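Local coordinates for reticulocyte binding protein (Streptococcus agalactiae COH1, PDB 3FAW), which probably hydrolyses alpha-1,6-glucosidic linkages in pullulan and related alpha-glucans as a pullulanase anchored to the streptococcal cell wall, at residues A[149-154]-A[182-187]; A[156-161]-A[175-180]; A[749-754]-A[808-813]; A[770-775]-A[794-799]. All coordinates share one frame; numbering follows the deposited sequence.

Interaction 1: residues A[149-154]-A[182-187]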
loop_
_atom_site.group_PDB
_atom_site.type_symbol
_atom_site.label_atom_id
_atom_site.label_comp_id
_atom_site.label_asym_id
_atom_site.label_seq_id
_atom_site.Cartn_x
_atom_site.Cartn_y
_atom_site.Cartn_z
ATOM N N SER A 149 -9.049 -24.856 12.118
ATOM C CA SER A 149 -8.851 -24.139 13.380
ATOM C C SER A 149 -9.339 -22.699 13.249
ATOM O O SER A 149 -9.033 -22.031 12.261
ATOM C CB SER A 149 -7.374 -24.146 13.779
ATOM O OG SER A 149 -7.016 -25.368 14.405
ATOM N N LEU A 150 -10.098 -22.240 14.245
ATOM C CA LEU A 150 -10.589 -20.856 14.315
ATOM C C LEU A 150 -10.446 -20.324 15.745
ATOM O O LEU A 150 -10.937 -20.944 16.691
ATOM C CB LEU A 150 -12.061 -20.779 13.900
ATOM C CG LEU A 150 -12.674 -19.368 13.902
ATOM C CD1 LEU A 150 -12.214 -18.584 12.671
ATOM C CD2 LEU A 150 -14.191 -19.418 13.978
ATOM N N TRP A 151 -9.787 -19.177 15.894
ATOM C CA TRP A 151 -9.609 -18.543 17.205
ATOM C C TRP A 151 -10.825 -17.672 17.537
ATOM O O TRP A 151 -11.170 -16.769 16.776
ATOM C CB TRP A 151 -8.322 -17.707 17.215
ATOM C CG TRP A 151 -7.999 -17.069 18.532
ATOM C CD1 TRP A 151 -7.321 -17.632 19.575
ATOM C CD2 TRP A 151 -8.329 -15.736 18.942
ATOM N NE1 TRP A 151 -7.214 -16.733 20.610
ATOM C CE2 TRP A 151 -7.827 -15.563 20.248
ATOM C CE3 TRP A 151 -9.010 -14.674 18.333
ATOM C CZ2 TRP A 151 -7.980 -14.366 20.959
ATOM C CZ3 TRP A 151 -9.159 -13.485 19.036
ATOM C CH2 TRP A 151 -8.647 -13.340 20.337
ATOM N N SER A 152 -11.475 -17.952 18.666
ATOM C CA SER A 152 -12.676 -17.204 19.080
ATOM C C SER A 152 -13.042 -17.506 20.543
ATOM O O SER A 152 -13.998 -18.228 20.813
ATOM C CB SER A 152 -13.857 -17.533 18.154
ATOM O OG SER A 152 -14.976 -16.710 18.432
ATOM N N PRO A 153 -12.290 -16.925 21.495
ATOM C CA PRO A 153 -12.361 -17.376 22.883
ATOM C C PRO A 153 -13.682 -17.096 23.619
ATOM O O PRO A 153 -13.961 -17.782 24.597
ATOM C CB PRO A 153 -11.193 -16.636 23.551
ATOM C CG PRO A 153 -10.984 -15.430 22.723
ATOM C CD PRO A 153 -11.346 -15.806 21.324
ATOM N N SER A 154 -14.481 -16.128 23.157
ATOM C CA SER A 154 -15.729 -15.761 23.837
ATOM C C SER A 154 -16.963 -16.490 23.292
ATOM O O SER A 154 -18.074 -16.284 23.786
ATOM C CB SER A 154 -15.957 -14.246 23.766
ATOM O OG SER A 154 -16.230 -13.825 22.439
ATOM N N LYS A 182 -6.927 -22.279 24.896
ATOM C CA LYS A 182 -6.572 -20.951 24.373
ATOM C C LYS A 182 -7.688 -20.323 23.528
ATOM O O LYS A 182 -7.460 -19.327 22.839
ATOM C CB LYS A 182 -5.281 -21.030 23.546
ATOM C CG LYS A 182 -4.065 -21.545 24.314
ATOM C CD LYS A 182 -3.561 -20.537 25.341
ATOM C CE LYS A 182 -2.543 -21.166 26.282
ATOM N NZ LYS A 182 -3.166 -22.197 27.171
ATOM N N GLY A 183 -8.887 -20.902 23.587
ATOM C CA GLY A 183 -10.039 -20.402 22.837
ATOM C C GLY A 183 -10.009 -20.699 21.347
ATOM O O GLY A 183 -10.624 -19.972 20.557
ATOM N N VAL A 184 -9.307 -21.767 20.963
ATOM C CA VAL A 184 -9.187 -22.162 19.557
ATOM C C VAL A 184 -10.136 -23.322 19.242
ATOM O O VAL A 184 -9.988 -24.422 19.775
ATOM C CB VAL A 184 -7.736 -22.569 19.194
ATOM C CG1 VAL A 184 -7.649 -23.023 17.737
ATOM C CG2 VAL A 184 -6.777 -21.418 19.451
ATOM N N TRP A 185 -11.108 -23.062 18.374
ATOM C CA TRP A 185 -12.097 -24.062 17.984
ATOM C C TRP A 185 -11.557 -24.916 16.846
ATOM O O TRP A 185 -11.036 -24.387 15.870
ATOM C CB TRP A 185 -13.392 -23.379 17.563
ATOM C CG TRP A 185 -14.021 -22.626 18.678
ATOM C CD1 TRP A 185 -13.713 -21.359 19.091
ATOM C CD2 TRP A 185 -15.057 -23.093 19.546
ATOM N NE1 TRP A 185 -14.500 -21.008 20.159
ATOM C CE2 TRP A 185 -15.334 -22.053 20.460
ATOM C CE3 TRP A 185 -15.778 -24.288 19.643
ATOM C CZ2 TRP A 185 -16.307 -22.169 21.450
ATOM C CZ3 TRP A 185 -16.743 -24.404 20.632
ATOM C CH2 TRP A 185 -16.999 -23.352 21.522
ATOM N N GLN A 186 -11.679 -26.234 16.982
ATOM C CA GLN A 186 -11.059 -27.171 16.043
ATOM C C GLN A 186 -11.955 -28.353 15.664
ATOM O O GLN A 186 -12.802 -28.791 16.446
ATOM C CB GLN A 186 -9.759 -27.714 16.639
ATOM C CG GLN A 186 -8.776 -26.641 17.065
ATOM C CD GLN A 186 -7.497 -27.216 17.619
ATOM O OE1 GLN A 186 -7.511 -27.940 18.612
ATOM N NE2 GLN A 186 -6.380 -26.892 16.983
ATOM N N THR A 187 -11.749 -28.858 14.450
ATOM C CA THR A 187 -12.320 -30.134 14.022
ATOM C C THR A 187 -11.497 -30.757 12.894
ATOM O O THR A 187 -10.569 -30.138 12.371
ATOM C CB THR A 187 -13.788 -29.997 13.566
ATOM O OG1 THR A 187 -14.355 -31.301 13.395
ATOM C CG2 THR A 187 -13.896 -29.217 12.252
#
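Leu150 O is held by Trp185 N at 2.7 Å, the shortest polar bond between the two segments, and the CA-H of Val184 comes up to the same oxygen. Leu150 N answers with a bond to Trp185 O, making an antiparallel hydrogen-bonded pair in the carbohydrate-binding module (CBM48) domain. Beyond the paired strands, Ser152 N reaches Gly183 O at 2.9 Å in a nearly straight bond (172°). Next to it the Trp185 indole takes over: CG lies anti to the carbonyl carbon, and the indole edge faces 149-154, where NE1 donates to Ser152 O at 2.9 Å. The oxygen lies in the indole plane, while NE1 stands 42° out of the Ser152 carbonyl plane. On the other face of the sheet Gln186 NE2 donates to Ser149 OG at 3.1 Å, within the amide plane. There too, Val184 CG2 meets the edge of the Trp151 ring at CD1, 3.8 Å away, the two side chains crossing at about a right angle. Trp151 NE1 itself is bonded to Tyr129 O. A buried indole N-H thus finds its acceptor in the neighbouring main chain, which helps set how the Trp185 ring is turned.

Interaction 2: residues A[156-161]-A[175-180]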
loop_
_atom_site.group_PDB
_atom_site.type_symbol
_atom_site.label_atom_id
_atom_site.label_comp_id
_atom_site.label_asym_id
_atom_site.label_seq_id
_atom_site.Cartn_x
_atom_site.Cartn_y
_atom_site.Cartn_z
ATOM N N ASP A 156 -19.786 -19.328 22.580
ATOM C CA ASP A 156 -20.455 -20.465 23.229
ATOM C C ASP A 156 -20.336 -21.722 22.367
ATOM O O ASP A 156 -20.171 -22.833 22.883
ATOM C CB ASP A 156 -21.947 -20.181 23.450
ATOM C CG ASP A 156 -22.197 -19.071 24.450
ATOM O OD1 ASP A 156 -21.301 -18.773 25.261
ATOM O OD2 ASP A 156 -23.312 -18.509 24.429
ATOM N N SER A 157 -20.439 -21.539 21.054
ATOM C CA SER A 157 -20.314 -22.640 20.108
ATOM C C SER A 157 -19.897 -22.118 18.739
ATOM O O SER A 157 -20.194 -20.975 18.385
ATOM C CB SER A 157 -21.643 -23.387 19.992
ATOM O OG SER A 157 -22.647 -22.548 19.441
ATOM N N VAL A 158 -19.202 -22.962 17.985
ATOM C CA VAL A 158 -18.795 -22.643 16.623
ATOM C C VAL A 158 -19.140 -23.838 15.737
ATOM O O VAL A 158 -18.805 -24.980 16.063
ATOM C CB VAL A 158 -17.289 -22.303 16.538
ATOM C CG1 VAL A 158 -16.865 -22.063 15.094
ATOM C CG2 VAL A 158 -16.973 -21.071 17.389
ATOM N N THR A 159 -19.837 -23.562 14.636
ATOM C CA THR A 159 -20.261 -24.585 13.685
ATOM C C THR A 159 -19.791 -24.211 12.285
ATOM O O THR A 159 -19.945 -23.066 11.869
ATOM C CB THR A 159 -21.798 -24.708 13.672
ATOM O OG1 THR A 159 -22.266 -25.008 14.994
ATOM C CG2 THR A 159 -22.254 -25.794 12.708
ATOM N N MET A 160 -19.214 -25.174 11.566
ATOM C CA MET A 160 -18.843 -24.971 10.170
ATOM C C MET A 160 -20.011 -25.357 9.263
ATOM O O MET A 160 -20.624 -26.408 9.440
ATOM C CB MET A 160 -17.610 -25.798 9.799
ATOM C CG MET A 160 -17.031 -25.450 8.430
ATOM S SD MET A 160 -15.810 -26.630 7.822
ATOM C CE MET A 160 -14.343 -26.147 8.742
ATOM N N ILE A 161 -20.312 -24.491 8.301
ATOM C CA ILE A 161 -21.305 -24.771 7.275
ATOM C C ILE A 161 -20.565 -24.949 5.959
ATOM O O ILE A 161 -19.788 -24.078 5.567
ATOM C CB ILE A 161 -22.317 -23.616 7.117
ATOM C CG1 ILE A 161 -22.939 -23.246 8.465
ATOM C CG2 ILE A 161 -23.405 -24.003 6.116
ATOM C CD1 ILE A 161 -23.884 -22.068 8.383
ATOM N N THR A 175 -21.037 -29.160 10.848
ATOM C CA THR A 175 -20.362 -29.914 11.904
ATOM C C THR A 175 -19.882 -28.983 13.029
ATOM O O THR A 175 -19.402 -27.886 12.752
ATOM C CB THR A 175 -19.172 -30.723 11.324
ATOM O OG1 THR A 175 -18.675 -31.641 12.305
ATOM C CG2 THR A 175 -18.046 -29.798 10.857
ATOM N N PRO A 176 -20.020 -29.413 14.301
ATOM C CA PRO A 176 -19.590 -28.574 15.418
ATOM C C PRO A 176 -18.095 -28.696 15.691
ATOM O O PRO A 176 -17.537 -29.790 15.590
ATOM C CB PRO A 176 -20.386 -29.139 16.594
ATOM C CG PRO A 176 -20.530 -30.581 16.273
ATOM C CD PRO A 176 -20.574 -30.697 14.772
ATOM N N LEU A 177 -17.455 -27.580 16.029
ATOM C CA LEU A 177 -16.048 -27.587 16.429
ATOM C C LEU A 177 -15.931 -27.678 17.950
ATOM O O LEU A 177 -16.893 -27.389 18.673
ATOM C CB LEU A 177 -15.322 -26.343 15.896
ATOM C CG LEU A 177 -14.940 -26.397 14.408
ATOM C CD1 LEU A 177 -16.179 -26.378 13.528
ATOM C CD2 LEU A 177 -13.991 -25.261 14.033
ATOM N N VAL A 178 -14.749 -28.087 18.417
ATOM C CA VAL A 178 -14.441 -28.209 19.847
ATOM C C VAL A 178 -13.364 -27.198 20.250
ATOM O O VAL A 178 -12.358 -27.057 19.560
ATOM C CB VAL A 178 -13.933 -29.630 20.200
ATOM C CG1 VAL A 178 -13.529 -29.711 21.671
ATOM C CG2 VAL A 178 -14.991 -30.674 19.878
ATOM N N LYS A 179 -13.576 -26.527 21.381
ATOM C CA LYS A 179 -12.696 -25.450 21.848
ATOM C C LYS A 179 -11.604 -25.971 22.779
ATOM O O LYS A 179 -11.869 -26.817 23.631
ATOM C CB LYS A 179 -13.518 -24.396 22.594
ATOM C CG LYS A 179 -12.761 -23.104 22.899
ATOM C CD LYS A 179 -13.572 -22.153 23.779
ATOM C CE LYS A 179 -13.700 -22.652 25.206
ATOM N NZ LYS A 179 -14.503 -21.717 26.042
ATOM N N ASN A 180 -10.383 -25.457 22.623
ATOM C CA ASN A 180 -9.279 -25.781 23.541
ATOM C C ASN A 180 -9.066 -24.667 24.579
ATOM O O ASN A 180 -9.827 -23.700 24.617
ATOM C CB ASN A 180 -7.991 -26.088 22.762
ATOM C CG ASN A 180 -7.366 -24.855 22.119
ATOM O OD1 ASN A 180 -7.836 -23.725 22.294
ATOM N ND2 ASN A 180 -6.295 -25.074 21.360
HETATM O O HOH W 1 -17.358 -22.012 24.660
HETATM O O HOH W 2 -19.089 -25.846 19.012
#
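Met160 and Leu177 meet on the packed side of a beta hairpin, strand 157-164 turning back as strand 170-179 within the CBM48 domain. With CG beside the backbone N (chi1 -78°), Leu177 brings its branch to strand 157-164: CD1 lies 4.0 Å from Met160 CB and also close to the main chain at Met160 N, while CD2 approaches Val158 CG1 more loosely, at 4.4 Å. Thr175 adds its CG2 against Met160 CB on the same face. Tyr205 of strand 202-209 touches Val158, Met160 and Leu177, and Trp185 lies against Val158, which closes this side into the interior of the domain. Underneath, the main chains are joined directly: Met160 and Thr175 exchange two hydrogen bonds, and Leu177 N gives Val158 O an almost straight one of 2.9 Å (176°).

Toward Asp156 the hairpin opens and water comes in. Val158 O is paired directly with Leu177 N, but Val158 N does not reach Leu177 O; a water takes its N-H and donates on to Leu177 O. Here the strands are spread, and Asp156 and Ser157 form a classic beta bulge opposite Lys208 of strand 202-209. Thr159 and Pro176 also look to the more open face, with Thr159 CG2 resting 3.5 Å from Thr175 O. Farthest out, a second water accepts from Lys179 NZ at 3.2 Å and donates weakly to Asp156 O at 3.4 Å.

Interaction 3: residues A[749-754]-A[808-813]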
loop_
_atom_site.group_PDB
_atom_site.type_symbol
_atom_site.label_atom_id
_atom_site.label_comp_id
_atom_site.label_asym_id
_atom_site.label_seq_id
_atom_site.Cartn_x
_atom_site.Cartn_y
_atom_site.Cartn_z
ATOM N N TYR A 749 29.807 12.153 -12.801
ATOM C CA TYR A 749 28.562 12.466 -13.515
ATOM C C TYR A 749 27.973 13.792 -13.030
ATOM O O TYR A 749 27.792 13.984 -11.827
ATOM C CB TYR A 749 27.526 11.353 -13.311
ATOM C CG TYR A 749 27.901 10.031 -13.946
ATOM C CD1 TYR A 749 27.393 9.663 -15.187
ATOM C CD2 TYR A 749 28.760 9.147 -13.301
ATOM C CE1 TYR A 749 27.739 8.446 -15.777
ATOM C CE2 TYR A 749 29.113 7.930 -13.881
ATOM C CZ TYR A 749 28.599 7.585 -15.117
ATOM O OH TYR A 749 28.946 6.381 -15.692
ATOM N N ALA A 750 27.672 14.698 -13.962
ATOM C CA ALA A 750 27.062 15.992 -13.627
ATOM C C ALA A 750 25.699 16.139 -14.298
ATOM O O ALA A 750 25.586 15.967 -15.511
ATOM C CB ALA A 750 27.973 17.136 -14.046
ATOM N N VAL A 751 24.682 16.466 -13.500
ATOM C CA VAL A 751 23.304 16.626 -13.980
ATOM C C VAL A 751 22.890 18.098 -13.945
ATOM O O VAL A 751 23.012 18.754 -12.910
ATOM C CB VAL A 751 22.303 15.829 -13.103
ATOM C CG1 VAL A 751 20.896 15.881 -13.711
ATOM C CG2 VAL A 751 22.764 14.385 -12.926
ATOM N N PHE A 752 22.400 18.601 -15.078
ATOM C CA PHE A 752 21.926 19.980 -15.205
ATOM C C PHE A 752 20.450 19.982 -15.584
ATOM O O PHE A 752 20.067 19.333 -16.555
ATOM C CB PHE A 752 22.710 20.718 -16.292
ATOM C CG PHE A 752 24.200 20.750 -16.066
ATOM C CD1 PHE A 752 24.799 21.841 -15.454
ATOM C CD2 PHE A 752 25.003 19.698 -16.486
ATOM C CE1 PHE A 752 26.169 21.878 -15.252
ATOM C CE2 PHE A 752 26.369 19.726 -16.286
ATOM C CZ PHE A 752 26.954 20.819 -15.669
ATOM N N VAL A 753 19.628 20.703 -14.822
ATOM C CA VAL A 753 18.194 20.842 -15.125
ATOM C C VAL A 753 17.796 22.314 -15.187
ATOM O O VAL A 753 17.674 22.973 -14.149
ATOM C CB VAL A 753 17.313 20.135 -14.064
ATOM C CG1 VAL A 753 15.834 20.413 -14.317
ATOM C CG2 VAL A 753 17.580 18.630 -14.056
ATOM N N ASN A 754 17.620 22.831 -16.402
ATOM C CA ASN A 754 17.042 24.157 -16.594
ATOM C C ASN A 754 15.526 24.038 -16.756
ATOM O O ASN A 754 15.031 23.744 -17.844
ATOM C CB ASN A 754 17.649 24.873 -17.808
ATOM C CG ASN A 754 17.141 26.309 -17.959
ATOM O OD1 ASN A 754 16.487 26.846 -17.063
ATOM N ND2 ASN A 754 17.448 26.935 -19.093
ATOM N N ALA A 808 17.224 19.149 -19.917
ATOM C CA ALA A 808 18.100 18.450 -18.975
ATOM C C ALA A 808 19.359 17.984 -19.699
ATOM O O ALA A 808 19.271 17.398 -20.775
ATOM C CB ALA A 808 17.372 17.260 -18.350
ATOM N N ILE A 809 20.522 18.256 -19.111
ATOM C CA ILE A 809 21.800 17.800 -19.660
ATOM C C ILE A 809 22.581 16.989 -18.623
ATOM O O ILE A 809 22.738 17.422 -17.484
ATOM C CB ILE A 809 22.690 18.981 -20.128
ATOM C CG1 ILE A 809 21.919 19.935 -21.051
ATOM C CG2 ILE A 809 23.920 18.457 -20.856
ATOM C CD1 ILE A 809 21.531 19.331 -22.379
ATOM N N VAL A 810 23.069 15.816 -19.019
ATOM C CA VAL A 810 23.966 15.037 -18.161
ATOM C C VAL A 810 25.299 14.825 -18.873
ATOM O O VAL A 810 25.335 14.360 -20.017
ATOM C CB VAL A 810 23.377 13.669 -17.746
ATOM C CG1 VAL A 810 24.378 12.900 -16.885
ATOM C CG2 VAL A 810 22.067 13.852 -16.991
ATOM N N ILE A 811 26.385 15.182 -18.186
ATOM C CA ILE A 811 27.742 14.995 -18.697
ATOM C C ILE A 811 28.477 13.943 -17.862
ATOM O O ILE A 811 28.321 13.893 -16.643
ATOM C CB ILE A 811 28.553 16.313 -18.671
ATOM C CG1 ILE A 811 27.806 17.423 -19.417
ATOM C CG2 ILE A 811 29.921 16.109 -19.302
ATOM C CD1 ILE A 811 28.550 18.754 -19.463
ATOM N N LYS A 812 29.268 13.109 -18.534
ATOM C CA LYS A 812 30.126 12.120 -17.880
ATOM C C LYS A 812 31.594 12.406 -18.195
ATOM O O LYS A 812 31.957 12.620 -19.357
ATOM C CB LYS A 812 29.778 10.708 -18.365
ATOM C CG LYS A 812 30.642 9.594 -17.775
ATOM C CD LYS A 812 30.582 8.337 -18.624
ATOM C CE LYS A 812 31.489 7.248 -18.076
ATOM N NZ LYS A 812 31.490 6.037 -18.946
ATOM N N VAL A 813 32.429 12.397 -17.157
ATOM C CA VAL A 813 33.884 12.459 -17.317
ATOM C C VAL A 813 34.493 11.140 -16.846
ATOM O O VAL A 813 34.505 10.848 -15.647
ATOM C CB VAL A 813 34.496 13.631 -16.530
ATOM C CG1 VAL A 813 36.019 13.651 -16.686
ATOM C CG2 VAL A 813 33.891 14.954 -16.994
#
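Lys812 lies side by side with Tyr749, the two side chains pointing the same way, and the lysine can be followed along the ring atom by atom. Its CB begins 4.0 Å from Tyr749 CE1. CG, anti to the backbone N (chi1 178°), then stands over the ring face, 4.1 Å from the centroid of Tyr749 and 27° off the normal, a CH-pi contact. From there the chain runs extended: CD is 3.9 Å from Tyr749 OH, CE closes to 3.6 Å from that hydroxyl, and NZ ends 4.1 Å from it. The pair sits near one end of two neighbouring strands in the five-stranded antiparallel sheet of the C-terminal domain, with Ile777 of strand 775-778 also touching Tyr749. On the same face Val751 CG1 and Val810 CG2 meet as the next cross-strand pair. On the opposite face Phe752, Ile809 and Ile811 pack on Leu801 or Ile803 of strand 800-803, and Ala750 on Leu771. Phe752 N bonds to Ile809 O at 2.7 Å, and the same oxygen lies in the plane of the Phe752 ring at its edge, 3.4 Å from CD2. Farther along the ring, Phe752 CE2 touches Ile811 CD1 at 4.0 Å, where the two side chains cross obliquely.

Interaction 4: residues A[770-775]-A[794-799]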
loop_
_atom_site.group_PDB
_atom_site.type_symbol
_atom_site.label_atom_id
_atom_site.label_comp_id
_atom_site.label_asym_id
_atom_site.label_seq_id
_atom_site.Cartn_x
_atom_site.Cartn_y
_atom_site.Cartn_z
ATOM N N HIS A 770 36.573 21.029 -15.247
ATOM C CA HIS A 770 36.877 19.689 -15.761
ATOM C C HIS A 770 35.696 19.029 -16.493
ATOM O O HIS A 770 35.895 18.120 -17.298
ATOM C CB HIS A 770 37.343 18.787 -14.614
ATOM C CG HIS A 770 36.296 18.542 -13.572
ATOM N ND1 HIS A 770 35.510 17.411 -13.565
ATOM C CD2 HIS A 770 35.896 19.285 -12.513
ATOM C CE1 HIS A 770 34.675 17.465 -12.544
ATOM N NE2 HIS A 770 34.887 18.593 -11.890
ATOM N N LEU A 771 34.476 19.487 -16.209
ATOM C CA LEU A 771 33.271 18.960 -16.851
ATOM C C LEU A 771 33.170 19.316 -18.337
ATOM O O LEU A 771 32.491 18.622 -19.095
ATOM C CB LEU A 771 32.017 19.457 -16.123
ATOM C CG LEU A 771 31.834 19.015 -14.670
ATOM C CD1 LEU A 771 30.570 19.646 -14.084
ATOM C CD2 LEU A 771 31.784 17.495 -14.565
ATOM N N LEU A 772 33.844 20.388 -18.752
ATOM C CA LEU A 772 33.841 20.809 -20.159
ATOM C C LEU A 772 34.562 19.814 -21.082
ATOM O O LEU A 772 34.372 19.850 -22.295
ATOM C CB LEU A 772 34.463 22.205 -20.306
ATOM C CG LEU A 772 33.683 23.351 -19.653
ATOM C CD1 LEU A 772 34.567 24.574 -19.473
ATOM C CD2 LEU A 772 32.439 23.696 -20.465
ATOM N N LYS A 773 35.380 18.935 -20.500
ATOM C CA LYS A 773 36.096 17.896 -21.252
ATOM C C LYS A 773 35.322 16.576 -21.335
ATOM O O LYS A 773 35.787 15.623 -21.958
ATOM C CB LYS A 773 37.460 17.627 -20.609
ATOM C CG LYS A 773 38.384 18.844 -20.524
ATOM C CD LYS A 773 38.897 19.298 -21.891
ATOM C CE LYS A 773 39.804 18.266 -22.547
ATOM N NZ LYS A 773 40.523 18.826 -23.724
ATOM N N GLY A 774 34.149 16.526 -20.706
ATOM C CA GLY A 774 33.348 15.305 -20.643
ATOM C C GLY A 774 32.459 15.071 -21.851
ATOM O O GLY A 774 32.424 15.875 -22.781
ATOM N N GLN A 775 31.738 13.952 -21.820
ATOM C CA GLN A 775 30.823 13.563 -22.892
ATOM C C GLN A 775 29.384 13.793 -22.446
ATOM O O GLN A 775 29.036 13.506 -21.301
ATOM C CB GLN A 775 31.004 12.082 -23.230
ATOM C CG GLN A 775 32.425 11.684 -23.633
ATOM C CD GLN A 775 32.676 10.179 -23.543
ATOM O OE1 GLN A 775 32.164 9.500 -22.649
ATOM N NE2 GLN A 775 33.482 9.658 -24.463
ATOM N N VAL A 794 22.363 22.391 -25.453
ATOM C CA VAL A 794 23.508 22.807 -24.642
ATOM C C VAL A 794 24.633 23.360 -25.518
ATOM O O VAL A 794 24.879 22.849 -26.611
ATOM C CB VAL A 794 24.065 21.630 -23.812
ATOM C CG1 VAL A 794 24.542 20.489 -24.728
ATOM C CG2 VAL A 794 25.190 22.105 -22.897
ATOM N N HIS A 795 25.308 24.401 -25.032
ATOM C CA HIS A 795 26.503 24.933 -25.689
ATOM C C HIS A 795 27.634 25.094 -24.678
ATOM O O HIS A 795 27.428 25.613 -23.577
ATOM C CB HIS A 795 26.203 26.270 -26.368
ATOM C CG HIS A 795 25.163 26.179 -27.441
ATOM N ND1 HIS A 795 25.480 26.024 -28.774
ATOM C CD2 HIS A 795 23.811 26.214 -27.377
ATOM C CE1 HIS A 795 24.368 25.967 -29.484
ATOM N NE2 HIS A 795 23.341 26.080 -28.660
ATOM N N PHE A 796 28.825 24.645 -25.063
ATOM C CA PHE A 796 30.002 24.691 -24.198
ATOM C C PHE A 796 30.727 26.026 -24.366
ATOM O O PHE A 796 31.063 26.417 -25.487
ATOM C CB PHE A 796 30.952 23.526 -24.523
ATOM C CG PHE A 796 30.505 22.201 -23.956
ATOM C CD1 PHE A 796 31.308 21.506 -23.060
ATOM C CD2 PHE A 796 29.275 21.653 -24.308
ATOM C CE1 PHE A 796 30.893 20.282 -22.528
ATOM C CE2 PHE A 796 28.857 20.433 -23.781
ATOM C CZ PHE A 796 29.668 19.749 -22.892
ATOM N N GLU A 797 30.958 26.717 -23.250
ATOM C CA GLU A 797 31.682 27.996 -23.241
ATOM C C GLU A 797 33.049 27.826 -22.558
ATOM O O GLU A 797 33.497 26.700 -22.341
ATOM C CB GLU A 797 30.853 29.074 -22.523
ATOM C CG GLU A 797 29.374 29.129 -22.915
ATOM C CD GLU A 797 29.144 29.375 -24.399
ATOM O OE1 GLU A 797 30.051 29.891 -25.091
ATOM O OE2 GLU A 797 28.032 29.056 -24.873
ATOM N N LYS A 798 33.705 28.939 -22.224
ATOM C CA LYS A 798 35.043 28.913 -21.607
ATOM C C LYS A 798 35.051 28.267 -20.208
ATOM O O LYS A 798 35.873 27.395 -19.933
ATOM C CB LYS A 798 35.622 30.333 -21.550
ATOM C CG LYS A 798 36.988 30.468 -20.879
ATOM C CD LYS A 798 38.055 29.619 -21.557
ATOM C CE LYS A 798 39.454 30.003 -21.083
ATOM N NZ LYS A 798 40.507 29.141 -21.690
ATOM N N ASP A 799 34.151 28.705 -19.330
ATOM C CA ASP A 799 34.008 28.094 -17.998
ATOM C C ASP A 799 32.534 28.015 -17.572
ATOM O O ASP A 799 32.199 28.161 -16.395
ATOM C CB ASP A 799 34.856 28.846 -16.956
ATOM C CG ASP A 799 34.335 30.249 -16.657
ATOM O OD1 ASP A 799 33.390 30.703 -17.336
ATOM O OD2 ASP A 799 34.870 30.899 -15.732
#
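Leu772 and Phe796 slide past each other in opposite directions, the ring reaching the backbone of Leu772, the leucine methyls reaching the carbonyls just past Phe796. They join a 3-10 turn, 770-773, to strand 794-796, an outer strand of the small three-stranded antiparallel sheet in the C-terminal domain, and to the turn that follows it. Phe796 CB points from the strand toward the 3-10 turn, and the ring leads with CD1 and CE1: CE1 lies 3.5 Å from Leu772 O, and Leu771 O sits farther off at the ring edge, near the ring plane. Leu771 O already accepts the bond of Gly774 N that closes the turn. Ile811 of the larger sheet also touches the Phe796 side chain.

Leu772 travels the other way. Its CD2 methyl meets Phe796 CD1 at 3.6 Å, the apolar contact between the two segments. Both methyls also lie by the main chain beyond the strand, CD1 and CD2 each 3.7 Å from Glu797 O. Leu764 touches the leucine too, and Asp799 is tied by its backbone to Leu764 and Gly765, which anchors the turn the leucine rests on. Leu771, one residue earlier in the 3-10 turn, points elsewhere and packs on Ala750 and Phe752 of the larger sheet. No hydrogen bond spans the two segments; methyls and ring C-H groups lie against carbonyl oxygens instead. One of these approaches is unusually close: Leu772 CD1 is modelled 3.1 Å from Lys798 O.

How the interactions relate
Interactions 1 and 2 belong to one sheet of the CBM48 domain: 156-161 with 175-180 is nested within the loop closed by interaction 1, and Gln186 N probably bonds Val178 O between them. Interaction 3 likewise encloses interaction 4 in the C-terminal domain, about 63 Å from interaction 1 between centres and on the opposite side of the chain's centre. Interactions 1 and 3 are buried strand pairings, the first supplemented by side-chain hydrogen bonds, the second by a CH-pi contact and aliphatic packing. Interaction 2 is partly buried and admits water at one end. Interaction 4, at the surface, lacks cross-segment hydrogen bonds, yet Gln775 O probably accepts from Lys812 N of interaction 3.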